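Long-range contacts in ParM protein (Staphylococcus aureus, PDB 3JS6), which is an actin-like plasmid segregation protein that probably assembles into filaments to partition plasmid DNA: residues V6-D10 / N326-E331; I116-S122 / V157-P163. All coordinates share one frame; numbering follows the deposited sequence.

Contact 1 (V6-D10 / N326-E331)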
loop_
_atom_site.group_PDB
_atom_site.type_symbol
_atom_site.label_atom_id
_atom_site.label_comp_id
_atom_site.label_asym_id
_atom_site.label_seq_id
_atom_site.Cartn_x
_atom_site.Cartn_y
_atom_site.Cartn_z
ATOM N N VAL A 6 -15.384 7.573 -3.965
ATOM C CA VAL A 6 -14.181 7.683 -3.167
ATOM C C VAL A 6 -13.105 6.734 -3.693
ATOM O O VAL A 6 -13.335 5.537 -3.794
ATOM C CB VAL A 6 -14.477 7.365 -1.678
ATOM C CG1 VAL A 6 -13.177 7.237 -0.886
ATOM C CG2 VAL A 6 -15.329 8.500 -1.070
HETATM N N MSE A 7 -11.958 7.285 -4.068
HETATM C CA MSE A 7 -10.832 6.477 -4.544
HETATM C C MSE A 7 -9.818 6.415 -3.414
HETATM O O MSE A 7 -9.406 7.462 -2.906
HETATM C CB MSE A 7 -10.121 7.103 -5.733
HETATM C CG MSE A 7 -10.845 7.057 -7.080
HETATM SE SE MSE A 7 -9.654 7.829 -8.473
HETATM C CE MSE A 7 -10.658 7.383 -10.035
ATOM N N ALA A 8 -9.410 5.199 -3.034
ATOM C CA ALA A 8 -8.417 5.019 -1.993
ATOM C C ALA A 8 -7.229 4.385 -2.711
ATOM O O ALA A 8 -7.385 3.396 -3.421
ATOM C CB ALA A 8 -8.924 4.109 -0.915
ATOM N N LEU A 9 -6.057 4.979 -2.527
ATOM C CA LEU A 9 -4.836 4.527 -3.202
ATOM C C LEU A 9 -3.687 4.420 -2.235
ATOM O O LEU A 9 -3.568 5.226 -1.322
ATOM C CB LEU A 9 -4.454 5.512 -4.300
ATOM C CG LEU A 9 -5.296 5.445 -5.576
ATOM C CD1 LEU A 9 -5.039 6.688 -6.464
ATOM C CD2 LEU A 9 -4.930 4.142 -6.333
ATOM N N ASP A 10 -2.830 3.431 -2.457
ATOM C CA ASP A 10 -1.676 3.213 -1.581
ATOM C C ASP A 10 -0.495 2.918 -2.490
ATOM O O ASP A 10 -0.399 1.807 -3.029
ATOM C CB ASP A 10 -1.968 2.003 -0.699
ATOM C CG ASP A 10 -0.824 1.677 0.276
ATOM O OD1 ASP A 10 0.201 2.394 0.301
ATOM O OD2 ASP A 10 -0.977 0.698 1.036
ATOM N N ASN A 326 -4.174 -0.444 4.528
ATOM C CA ASN A 326 -3.982 1.000 4.348
ATOM C C ASN A 326 -5.131 1.591 3.528
ATOM O O ASN A 326 -5.753 2.575 3.933
ATOM C CB ASN A 326 -2.658 1.295 3.625
ATOM C CG ASN A 326 -1.438 1.276 4.567
ATOM O OD1 ASN A 326 -0.296 1.136 4.124
ATOM N ND2 ASN A 326 -1.682 1.430 5.850
ATOM N N VAL A 327 -5.417 0.980 2.376
ATOM C CA VAL A 327 -6.482 1.480 1.523
ATOM C C VAL A 327 -7.851 1.493 2.211
ATOM O O VAL A 327 -8.617 2.432 2.025
ATOM C CB VAL A 327 -6.526 0.666 0.213
ATOM C CG1 VAL A 327 -7.853 0.828 -0.466
ATOM C CG2 VAL A 327 -5.421 1.156 -0.710
ATOM N N ARG A 328 -8.173 0.455 2.983
ATOM C CA ARG A 328 -9.457 0.426 3.676
ATOM C C ARG A 328 -9.477 1.558 4.687
ATOM O O ARG A 328 -10.528 2.122 4.948
ATOM C CB ARG A 328 -9.705 -0.911 4.413
ATOM C CG ARG A 328 -9.913 -2.150 3.480
ATOM C CD ARG A 328 -10.370 -3.393 4.260
ATOM N NE ARG A 328 -9.395 -3.853 5.244
ATOM C CZ ARG A 328 -8.441 -4.759 5.058
ATOM N NH1 ARG A 328 -8.280 -5.372 3.897
ATOM N NH2 ARG A 328 -7.620 -5.034 6.054
ATOM N N GLY A 329 -8.320 1.891 5.261
ATOM C CA GLY A 329 -8.284 2.979 6.225
ATOM C C GLY A 329 -8.442 4.324 5.534
ATOM O O GLY A 329 -9.194 5.188 6.003
ATOM N N TYR A 330 -7.731 4.518 4.427
ATOM C CA TYR A 330 -7.812 5.778 3.680
ATOM C C TYR A 330 -9.236 5.967 3.157
ATOM O O TYR A 330 -9.747 7.087 3.125
ATOM C CB TYR A 330 -6.867 5.790 2.464
ATOM C CG TYR A 330 -5.398 5.556 2.762
ATOM C CD1 TYR A 330 -4.552 5.052 1.768
ATOM C CD2 TYR A 330 -4.851 5.855 4.015
ATOM C CE1 TYR A 330 -3.189 4.849 1.994
ATOM C CE2 TYR A 330 -3.481 5.655 4.261
ATOM C CZ TYR A 330 -2.661 5.154 3.241
ATOM O OH TYR A 330 -1.310 4.962 3.448
ATOM N N GLU A 331 -9.877 4.874 2.746
ATOM C CA GLU A 331 -11.243 4.970 2.212
ATOM C C GLU A 331 -12.212 5.591 3.222
ATOM O O GLU A 331 -13.070 6.395 2.851
ATOM C CB GLU A 331 -11.741 3.601 1.789
ATOM C CG GLU A 331 -13.161 3.595 1.275
ATOM C CD GLU A 331 -13.559 2.235 0.725
ATOM O OE1 GLU A 331 -13.445 1.237 1.470
ATOM O OE2 GLU A 331 -13.984 2.166 -0.451
HETATM O O HOH W 1 -14.863 3.816 -2.486
HETATM O O HOH W 2 -3.267 -0.780 1.341
HETATM O O HOH W 3 0.242 4.712 1.287
#

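Contact 2 (I116-S122 / V157-P163)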
loop_
_atom_site.group_PDB
_atom_site.type_symbol
_atom_site.label_atom_id
_atom_site.label_comp_id
_atom_site.label_asym_id
_atom_site.label_seq_id
_atom_site.Cartn_x
_atom_site.Cartn_y
_atom_site.Cartn_z
ATOM N N ILE A 116 -9.948 11.770 -3.463
ATOM C CA ILE A 116 -8.865 10.793 -3.360
ATOM C C ILE A 116 -8.264 10.774 -1.954
ATOM O O ILE A 116 -7.855 11.815 -1.422
ATOM C CB ILE A 116 -7.720 11.113 -4.370
ATOM C CG1 ILE A 116 -8.251 11.057 -5.801
ATOM C CG2 ILE A 116 -6.549 10.150 -4.163
ATOM C CD1 ILE A 116 -7.183 11.444 -6.857
ATOM N N ALA A 117 -8.248 9.593 -1.348
ATOM C CA ALA A 117 -7.663 9.398 -0.032
ATOM C C ALA A 117 -6.405 8.543 -0.226
ATOM O O ALA A 117 -6.465 7.478 -0.818
ATOM C CB ALA A 117 -8.637 8.671 0.873
ATOM N N THR A 118 -5.266 9.025 0.252
ATOM C CA THR A 118 -4.052 8.254 0.121
ATOM C C THR A 118 -3.137 8.538 1.312
ATOM O O THR A 118 -3.513 9.260 2.246
ATOM C CB THR A 118 -3.333 8.582 -1.184
ATOM O OG1 THR A 118 -2.254 7.651 -1.366
ATOM C CG2 THR A 118 -2.796 10.040 -1.162
ATOM N N GLY A 119 -1.951 7.956 1.279
ATOM C CA GLY A 119 -0.997 8.162 2.348
ATOM C C GLY A 119 0.416 8.346 1.817
ATOM O O GLY A 119 0.674 8.183 0.616
HETATM N N MSE A 120 1.337 8.701 2.707
HETATM C CA MSE A 120 2.736 8.870 2.334
HETATM C C MSE A 120 3.584 8.604 3.563
HETATM O O MSE A 120 3.054 8.562 4.685
HETATM C CB MSE A 120 2.996 10.279 1.763
HETATM C CG MSE A 120 2.454 11.441 2.553
HETATM SE SE MSE A 120 2.849 13.170 1.700
HETATM C CE MSE A 120 1.365 13.402 0.533
ATOM N N PRO A 121 4.903 8.368 3.377
ATOM C CA PRO A 121 5.799 8.097 4.511
ATOM C C PRO A 121 5.610 9.144 5.600
ATOM O O PRO A 121 5.466 10.323 5.310
ATOM C CB PRO A 121 7.187 8.168 3.880
ATOM C CG PRO A 121 6.929 7.632 2.490
ATOM C CD PRO A 121 5.651 8.352 2.104
ATOM N N SER A 122 5.612 8.700 6.850
ATOM C CA SER A 122 5.422 9.607 7.974
ATOM C C SER A 122 6.422 10.749 7.958
ATOM O O SER A 122 6.092 11.876 8.321
ATOM C CB SER A 122 5.542 8.840 9.299
ATOM O OG SER A 122 4.610 7.771 9.369
ATOM N N VAL A 157 -8.807 16.026 -1.850
ATOM C CA VAL A 157 -7.697 15.092 -1.596
ATOM C C VAL A 157 -7.379 15.054 -0.108
ATOM O O VAL A 157 -7.324 16.086 0.551
ATOM C CB VAL A 157 -6.413 15.509 -2.360
ATOM C CG1 VAL A 157 -5.257 14.562 -2.010
ATOM C CG2 VAL A 157 -6.680 15.478 -3.867
ATOM N N LYS A 158 -7.188 13.861 0.430
ATOM C CA LYS A 158 -6.860 13.746 1.839
ATOM C C LYS A 158 -5.674 12.816 1.960
ATOM O O LYS A 158 -5.747 11.667 1.532
ATOM C CB LYS A 158 -8.050 13.196 2.610
ATOM C CG LYS A 158 -7.801 12.984 4.115
ATOM C CD LYS A 158 -7.367 14.258 4.850
ATOM C CE LYS A 158 -7.398 14.047 6.362
ATOM N NZ LYS A 158 -6.853 15.204 7.096
ATOM N N ILE A 159 -4.583 13.325 2.527
ATOM C CA ILE A 159 -3.368 12.539 2.690
ATOM C C ILE A 159 -2.951 12.368 4.153
ATOM O O ILE A 159 -2.863 13.347 4.891
ATOM C CB ILE A 159 -2.188 13.211 1.978
ATOM C CG1 ILE A 159 -2.474 13.366 0.483
ATOM C CG2 ILE A 159 -0.937 12.404 2.228
ATOM C CD1 ILE A 159 -1.632 14.410 -0.166
ATOM N N VAL A 160 -2.696 11.138 4.586
ATOM C CA VAL A 160 -2.224 10.961 5.952
ATOM C C VAL A 160 -0.936 10.144 5.968
ATOM O O VAL A 160 -0.458 9.713 4.913
ATOM C CB VAL A 160 -3.275 10.252 6.839
ATOM C CG1 VAL A 160 -4.535 11.104 6.912
ATOM C CG2 VAL A 160 -3.570 8.862 6.312
ATOM N N ALA A 161 -0.364 9.952 7.154
ATOM C CA ALA A 161 0.846 9.121 7.285
ATOM C C ALA A 161 0.407 7.674 7.039
ATOM O O ALA A 161 -0.644 7.251 7.519
ATOM C CB ALA A 161 1.439 9.266 8.691
ATOM N N GLN A 162 1.207 6.898 6.320
ATOM C CA GLN A 162 0.816 5.526 5.980
ATOM C C GLN A 162 0.345 4.614 7.103
ATOM O O GLN A 162 -0.659 3.903 6.945
ATOM C CB GLN A 162 1.939 4.834 5.215
ATOM C CG GLN A 162 2.585 5.723 4.202
ATOM C CD GLN A 162 3.413 4.950 3.209
ATOM O OE1 GLN A 162 4.186 4.053 3.579
ATOM N NE2 GLN A 162 3.263 5.293 1.935
ATOM N N PRO A 163 1.065 4.596 8.242
ATOM C CA PRO A 163 0.633 3.725 9.342
ATOM C C PRO A 163 -0.764 4.090 9.826
ATOM O O PRO A 163 -1.437 3.262 10.432
ATOM C CB PRO A 163 1.692 3.962 10.432
ATOM C CG PRO A 163 2.909 4.379 9.654
ATOM C CD PRO A 163 2.322 5.291 8.579
#

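Contact 1 (V6-D10 / N326-E331)
Val327 sets its two methyl branches against two residues of strand 6-10. CG1 lies anti to the backbone N (chi1 161°) and presses on Ala8 CB at 3.5 Å, a tight carbon pair. CG2, anti to the carbonyl carbon, meets Asp10 CB at 3.6 Å. Ala8 is small enough for the helix backbone to come close as well: its CB is 3.4 Å from Val327 O. Glu331 CB, one helical turn further on, also touches Ala8 CB.

Tyr330 comes to the strand with the edge of its ring. Ring atom CD1 is 3.2 Å from Leu9 O, which lies near the ring plane. Asp10 CB meets the ring obliquely.

The carboxylate of Asp10 and the side-chain amide of Asn326 are turned 61° against each other. Asp10 OD2 comes within 3.1 Å of Asn326 CB, the two side chains crossing at a slant. It is also close to Asn326 OD1, but both are acceptors and do not bond. Waters connect Asp10 to other parts of the helix. One accepts from Val327 N and lies where it can donate to Asp10 OD2. Another donates to Asp10 OD1 at 2.5 Å and pairs with Tyr330 OH at 2.7 Å. At the other end of the strand, a third water donates to both Val6 O and Glu331 OE2. Glu331 OE1 forms a salt bridge with Lys19 on the adjacent strand 15-20.

The helix segment runs against the strand at 144°, their axes 7.1 Å apart. Met7 and Leu9 point to the other face of the sheet, where they meet helix 90-104. The strand thus lies between helix 325-342 and helix 90-104. This is the N-terminal strand of an actin-like fold, which runs toward a hairpin that in relatives forms a phosphate-binding loop of the nucleotide site.

Contact 2 (I116-S122 / V157-P163)
Thr118 and Ile159 lie side by side on neighbouring parallel strands of the central sheet in the N-terminal half of this actin-like fold. The parallel register is regular from Ile116 with Val157 to Gly119 with Val160 and opens at Met120 with Ala161, where the side chains diverge. Backbone N-H groups bond alternately across, from Lys158 N to Ile116 O through Met120 N to Val160 O. CA-H groups add weaker contacts to the same carbonyls; in the closest, Gly119 CA is 3.0 Å from Val160 O.

The tight part is this backbone ladder and the face bearing Thr118 and Ile159. Thr118 CG2 touches Ile159 CG1 at 3.7 Å. Met120 reaches over the Ile159 branch from the strand end. Its CG sits between the backbone N and the carbonyl carbon (chi1 48°) and is 3.5 Å from Ile159 CG2. Phe133 of helix 128-137 covers both Thr118 and Met120.

The opposite face is looser near Lys158, whose chain leads away from the sheet on the exposed side. Further along, Tyr330 and Leu333 of helix 325-342 cover Val160.

Beyond the strands the contact goes on through Ser122, Gln162 and Pro163, at the partly exposed end. There Ser122 OG rests 3.5 Å from Pro163 CD. Gln162 N still bonds to Met120 O, at 3.0 Å, but from 36° above the carbonyl plane, while Gln162 CG lies 2.9 Å from that same oxygen.

In the fold
The two contacts share one sheet, and their centres are about 9 Å apart. Contact 1 joins the first and last parts of the chain. Contact 2 joins two segments that lie between them in sequence. Strands 4-11 and 111-120 are neighbours, and Met7 O probably bonds to Ala117 N. Thr118 OG1 bonds to Leu9 O. Helix 325-342 packs on strands 4-11, 111-120 and 148-161: Tyr330 reaches Ala117, Val160 and Gln162. The C-terminal helix thus returns to the N-terminal sheet beside helix 162-169, which follows strand 148-161. This is consistent with the actin family, where the chain crosses twice between the two domains.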